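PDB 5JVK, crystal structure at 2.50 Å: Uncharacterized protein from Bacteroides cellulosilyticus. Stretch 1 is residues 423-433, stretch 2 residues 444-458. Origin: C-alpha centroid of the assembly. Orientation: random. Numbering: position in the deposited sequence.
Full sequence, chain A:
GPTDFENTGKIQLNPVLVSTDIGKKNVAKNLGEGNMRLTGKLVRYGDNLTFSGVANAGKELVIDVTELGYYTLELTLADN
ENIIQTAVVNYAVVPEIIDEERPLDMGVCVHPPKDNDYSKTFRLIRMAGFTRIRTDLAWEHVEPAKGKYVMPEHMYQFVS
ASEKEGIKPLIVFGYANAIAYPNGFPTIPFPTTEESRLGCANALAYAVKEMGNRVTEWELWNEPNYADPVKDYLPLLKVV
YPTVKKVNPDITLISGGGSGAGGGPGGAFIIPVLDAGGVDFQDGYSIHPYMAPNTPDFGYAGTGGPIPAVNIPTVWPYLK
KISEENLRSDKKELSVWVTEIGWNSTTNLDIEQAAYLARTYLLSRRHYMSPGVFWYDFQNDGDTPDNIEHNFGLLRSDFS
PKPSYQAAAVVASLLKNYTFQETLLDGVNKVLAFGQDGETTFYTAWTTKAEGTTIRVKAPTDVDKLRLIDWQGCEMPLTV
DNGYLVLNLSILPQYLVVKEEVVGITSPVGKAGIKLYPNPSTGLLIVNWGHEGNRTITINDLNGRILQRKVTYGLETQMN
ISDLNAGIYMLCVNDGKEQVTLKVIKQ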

# COMPACT_ATOMS: atom_id res chain seq x y z
N THR A 423 -10.27 -19.70 10.81
CA THR A 423 -10.39 -20.15 9.42
C THR A 423 -11.60 -21.07 9.33
O THR A 423 -11.57 -22.19 9.84
CB THR A 423 -9.12 -20.91 8.96
OG1 THR A 423 -7.97 -20.08 9.14
CG2 THR A 423 -9.23 -21.30 7.49
N LEU A 424 -12.68 -20.58 8.71
CA LEU A 424 -13.86 -21.41 8.42
C LEU A 424 -13.59 -22.36 7.25
O LEU A 424 -14.02 -23.52 7.28
CB LEU A 424 -15.10 -20.56 8.13
CG LEU A 424 -15.85 -19.98 9.34
CD1 LEU A 424 -15.03 -18.91 10.04
CD2 LEU A 424 -17.20 -19.42 8.93
N LEU A 425 -12.91 -21.86 6.22
CA LEU A 425 -12.55 -22.65 5.04
C LEU A 425 -11.21 -22.17 4.49
O LEU A 425 -10.91 -20.98 4.53
CB LEU A 425 -13.64 -22.51 3.97
CG LEU A 425 -13.48 -23.29 2.65
CD1 LEU A 425 -13.54 -24.79 2.88
CD2 LEU A 425 -14.56 -22.85 1.67
N ASP A 426 -10.42 -23.11 3.96
CA ASP A 426 -9.08 -22.83 3.48
C ASP A 426 -8.87 -23.55 2.15
O ASP A 426 -9.72 -24.34 1.73
CB ASP A 426 -8.05 -23.31 4.52
CG ASP A 426 -6.75 -22.52 4.49
OD1 ASP A 426 -6.43 -21.87 3.47
OD2 ASP A 426 -6.03 -22.56 5.51
N GLY A 427 -7.76 -23.26 1.48
CA GLY A 427 -7.39 -23.92 0.23
C GLY A 427 -7.78 -23.08 -0.98
O GLY A 427 -7.51 -21.88 -1.01
N VAL A 428 -8.41 -23.72 -1.96
CA VAL A 428 -8.84 -23.06 -3.19
C VAL A 428 -9.79 -21.90 -2.88
O VAL A 428 -9.65 -20.81 -3.45
CB VAL A 428 -9.51 -24.07 -4.16
CG1 VAL A 428 -10.23 -23.38 -5.32
CG2 VAL A 428 -8.46 -25.03 -4.72
N ASN A 429 -10.74 -22.14 -1.97
CA ASN A 429 -11.64 -21.11 -1.45
C ASN A 429 -11.24 -20.76 -0.02
O ASN A 429 -10.73 -21.61 0.71
CB ASN A 429 -13.08 -21.61 -1.49
CG ASN A 429 -13.53 -22.03 -2.88
OD1 ASN A 429 -13.25 -21.34 -3.86
ND2 ASN A 429 -14.21 -23.16 -2.97
N LYS A 430 -11.46 -19.51 0.37
CA LYS A 430 -11.13 -19.01 1.70
C LYS A 430 -12.36 -18.41 2.34
O LYS A 430 -13.06 -17.64 1.69
CB LYS A 430 -10.05 -17.92 1.63
CG LYS A 430 -8.64 -18.35 2.00
CD LYS A 430 -7.92 -19.00 0.84
CE LYS A 430 -6.42 -19.03 1.09
NZ LYS A 430 -5.72 -19.68 -0.04
N VAL A 431 -12.62 -18.76 3.59
CA VAL A 431 -13.59 -18.06 4.43
C VAL A 431 -12.92 -17.82 5.79
O VAL A 431 -12.61 -18.77 6.50
CB VAL A 431 -14.91 -18.84 4.61
CG1 VAL A 431 -15.91 -18.03 5.43
CG2 VAL A 431 -15.51 -19.19 3.25
N LEU A 432 -12.69 -16.55 6.12
CA LEU A 432 -11.89 -16.16 7.28
C LEU A 432 -12.69 -15.22 8.17
O LEU A 432 -13.42 -14.38 7.66
CB LEU A 432 -10.62 -15.45 6.82
CG LEU A 432 -9.80 -16.08 5.69
CD1 LEU A 432 -8.72 -15.11 5.24
CD2 LEU A 432 -9.19 -17.40 6.15
N ALA A 433 -12.54 -15.37 9.48
CA ALA A 433 -13.23 -14.52 10.47
C ALA A 433 -12.25 -13.60 11.17
O ALA A 433 -11.16 -14.02 11.56
CB ALA A 433 -13.95 -15.39 11.49
N THR A 444 -14.66 -12.67 5.75
CA THR A 444 -14.31 -12.39 4.35
C THR A 444 -14.27 -13.70 3.58
O THR A 444 -13.92 -14.74 4.15
CB THR A 444 -12.98 -11.63 4.19
OG1 THR A 444 -12.79 -11.31 2.81
CG2 THR A 444 -11.78 -12.44 4.69
N ALA A 445 -14.62 -13.65 2.30
CA ALA A 445 -14.65 -14.85 1.47
C ALA A 445 -14.24 -14.55 0.03
O ALA A 445 -14.66 -13.56 -0.55
CB ALA A 445 -16.03 -15.48 1.50
N TRP A 446 -13.40 -15.42 -0.52
CA TRP A 446 -12.97 -15.33 -1.91
C TRP A 446 -12.56 -16.70 -2.43
O TRP A 446 -12.38 -17.65 -1.66
CB TRP A 446 -11.83 -14.32 -2.08
CG TRP A 446 -10.47 -14.74 -1.56
CD1 TRP A 446 -9.54 -15.48 -2.22
CD2 TRP A 446 -9.89 -14.41 -0.29
NE1 TRP A 446 -8.42 -15.65 -1.45
CE2 TRP A 446 -8.61 -15.00 -0.25
CE3 TRP A 446 -10.34 -13.68 0.82
CZ2 TRP A 446 -7.76 -14.88 0.85
CZ3 TRP A 446 -9.49 -13.56 1.92
CH2 TRP A 446 -8.22 -14.16 1.93
N THR A 447 -12.41 -16.79 -3.75
CA THR A 447 -11.89 -17.99 -4.40
C THR A 447 -10.63 -17.64 -5.18
O THR A 447 -10.52 -16.54 -5.72
CB THR A 447 -12.94 -18.67 -5.32
OG1 THR A 447 -12.38 -19.85 -5.90
CG2 THR A 447 -13.42 -17.74 -6.45
N THR A 448 -9.69 -18.58 -5.23
CA THR A 448 -8.51 -18.46 -6.09
C THR A 448 -8.82 -18.79 -7.56
O THR A 448 -8.02 -18.47 -8.44
CB THR A 448 -7.37 -19.37 -5.58
OG1 THR A 448 -7.81 -20.73 -5.51
CG2 THR A 448 -6.91 -18.92 -4.20
N LYS A 449 -9.95 -19.44 -7.82
CA LYS A 449 -10.33 -19.81 -9.19
C LYS A 449 -10.76 -18.59 -10.00
O LYS A 449 -11.68 -17.87 -9.61
CB LYS A 449 -11.43 -20.88 -9.18
CG LYS A 449 -10.94 -22.22 -8.64
CD LYS A 449 -12.08 -23.18 -8.33
CE LYS A 449 -12.80 -23.65 -9.59
NZ LYS A 449 -13.54 -24.92 -9.34
N ALA A 450 -10.09 -18.38 -11.14
CA ALA A 450 -10.32 -17.21 -12.01
C ALA A 450 -11.77 -17.08 -12.46
O ALA A 450 -12.34 -15.99 -12.42
CB ALA A 450 -9.41 -17.30 -13.23
N GLU A 451 -12.35 -18.19 -12.89
CA GLU A 451 -13.74 -18.25 -13.35
C GLU A 451 -14.80 -18.05 -12.26
O GLU A 451 -15.94 -17.73 -12.58
CB GLU A 451 -14.01 -19.57 -14.11
CG GLU A 451 -14.03 -20.85 -13.26
CD GLU A 451 -12.66 -21.48 -13.02
OE1 GLU A 451 -11.63 -20.79 -13.16
OE2 GLU A 451 -12.62 -22.68 -12.67
N GLY A 452 -14.43 -18.26 -11.00
CA GLY A 452 -15.36 -18.12 -9.86
C GLY A 452 -15.99 -19.44 -9.47
O GLY A 452 -15.99 -20.39 -10.26
N THR A 453 -16.50 -19.52 -8.24
CA THR A 453 -17.29 -20.67 -7.77
C THR A 453 -18.39 -20.22 -6.82
O THR A 453 -18.37 -19.11 -6.30
CB THR A 453 -16.44 -21.72 -7.01
OG1 THR A 453 -15.70 -21.08 -5.95
CG2 THR A 453 -15.49 -22.42 -7.93
N THR A 454 -19.34 -21.13 -6.60
CA THR A 454 -20.39 -20.96 -5.61
C THR A 454 -20.12 -21.93 -4.45
O THR A 454 -19.77 -23.09 -4.68
CB THR A 454 -21.77 -21.25 -6.22
OG1 THR A 454 -21.99 -20.34 -7.31
CG2 THR A 454 -22.87 -21.08 -5.18
N ILE A 455 -20.26 -21.44 -3.22
CA ILE A 455 -20.20 -22.29 -2.03
C ILE A 455 -21.37 -22.00 -1.09
O ILE A 455 -22.02 -20.96 -1.17
CB ILE A 455 -18.87 -22.15 -1.25
CG1 ILE A 455 -18.64 -20.71 -0.76
CG2 ILE A 455 -17.69 -22.60 -2.11
CD1 ILE A 455 -17.69 -20.62 0.41
N ARG A 456 -21.62 -22.95 -0.19
CA ARG A 456 -22.66 -22.84 0.82
C ARG A 456 -22.01 -22.92 2.18
O ARG A 456 -21.51 -23.97 2.56
CB ARG A 456 -23.68 -23.96 0.63
CG ARG A 456 -24.61 -23.69 -0.54
CD ARG A 456 -25.38 -24.92 -0.98
NE ARG A 456 -26.47 -24.54 -1.88
CZ ARG A 456 -26.34 -24.18 -3.16
NH1 ARG A 456 -25.15 -24.15 -3.76
NH2 ARG A 456 -27.42 -23.85 -3.86
N VAL A 457 -22.00 -21.80 2.91
CA VAL A 457 -21.43 -21.74 4.25
C VAL A 457 -22.58 -21.70 5.24
O VAL A 457 -23.51 -20.90 5.07
CB VAL A 457 -20.58 -20.47 4.44
CG1 VAL A 457 -19.90 -20.47 5.81
CG2 VAL A 457 -19.55 -20.35 3.32
N LYS A 458 -22.53 -22.54 6.28
CA LYS A 458 -23.55 -22.52 7.32
C LYS A 458 -23.51 -21.18 8.04
O LYS A 458 -22.43 -20.71 8.40
CB LYS A 458 -23.36 -23.66 8.33
CG LYS A 458 -24.35 -23.59 9.49
CD LYS A 458 -24.46 -24.90 10.26
CE LYS A 458 -25.51 -24.78 11.36
NZ LYS A 458 -25.37 -25.86 12.38

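Two antiparallel strands, 429-433 and 444-447, form the backbone of this contact. Lys430 pairs with Trp446, and the main chain of each serves the other: Lys430 N donates to Trp446 O (2.9 Å), and Trp446 N returns a longer bond to Lys430 O (3.2 Å). Leu432 and Thr444 repeat the pattern, with Leu432 N to Thr444 O at 2.9 Å and Thr444 N to Leu432 O at 2.8 Å. Asn429 and Val431 sit in the alternate, non-hydrogen-bonded pairs, so across this ladder their CA atoms approach carbonyls instead; Val431 CA lies 3.3 Å from Thr444 O.

Where the ladder ends, Val428 O is satisfied twice by a single residue, accepting from Thr448 N (2.9 Å) and from Thr448 OG1 (2.8 Å). A threonine in the p rotamer can supply both donors. Next to it, Asn429 OD1 gathers two hydroxyls, a short bond from Thr447 OG1 (2.7 Å) and a weak one from Thr453 OG1 (3.2 Å), linking its strand to both strands of the second stretch. Thr447 OG1 also accepts from Lys449 N (3.1 Å), so this one hydroxyl both donates and accepts.

The side chains of Lys430, Leu432, Thr444 and Trp446 share one face of the sheet. Lys430 suits its buried site because its aliphatic part covers the indole, with CB 3.9 Å from the centroid of the six-membered ring, while its NZ reaches Gly427 O (3.0 Å) and a further partner elsewhere in the structure. Trp446 NE1 is likewise satisfied elsewhere, and Leu432 CD1 packs against Trp446 CH2 at 3.5 Å.

On the other face, branched Val431 fills an apolar pocket: its CG2 lies 4.1 Å from Ala445 CB, 3.9 Å from Ile455 CD1 and 4.2 Å from Val457 CG2. Such groups need no polar partner. Altogether the two stretches bury 716 Å².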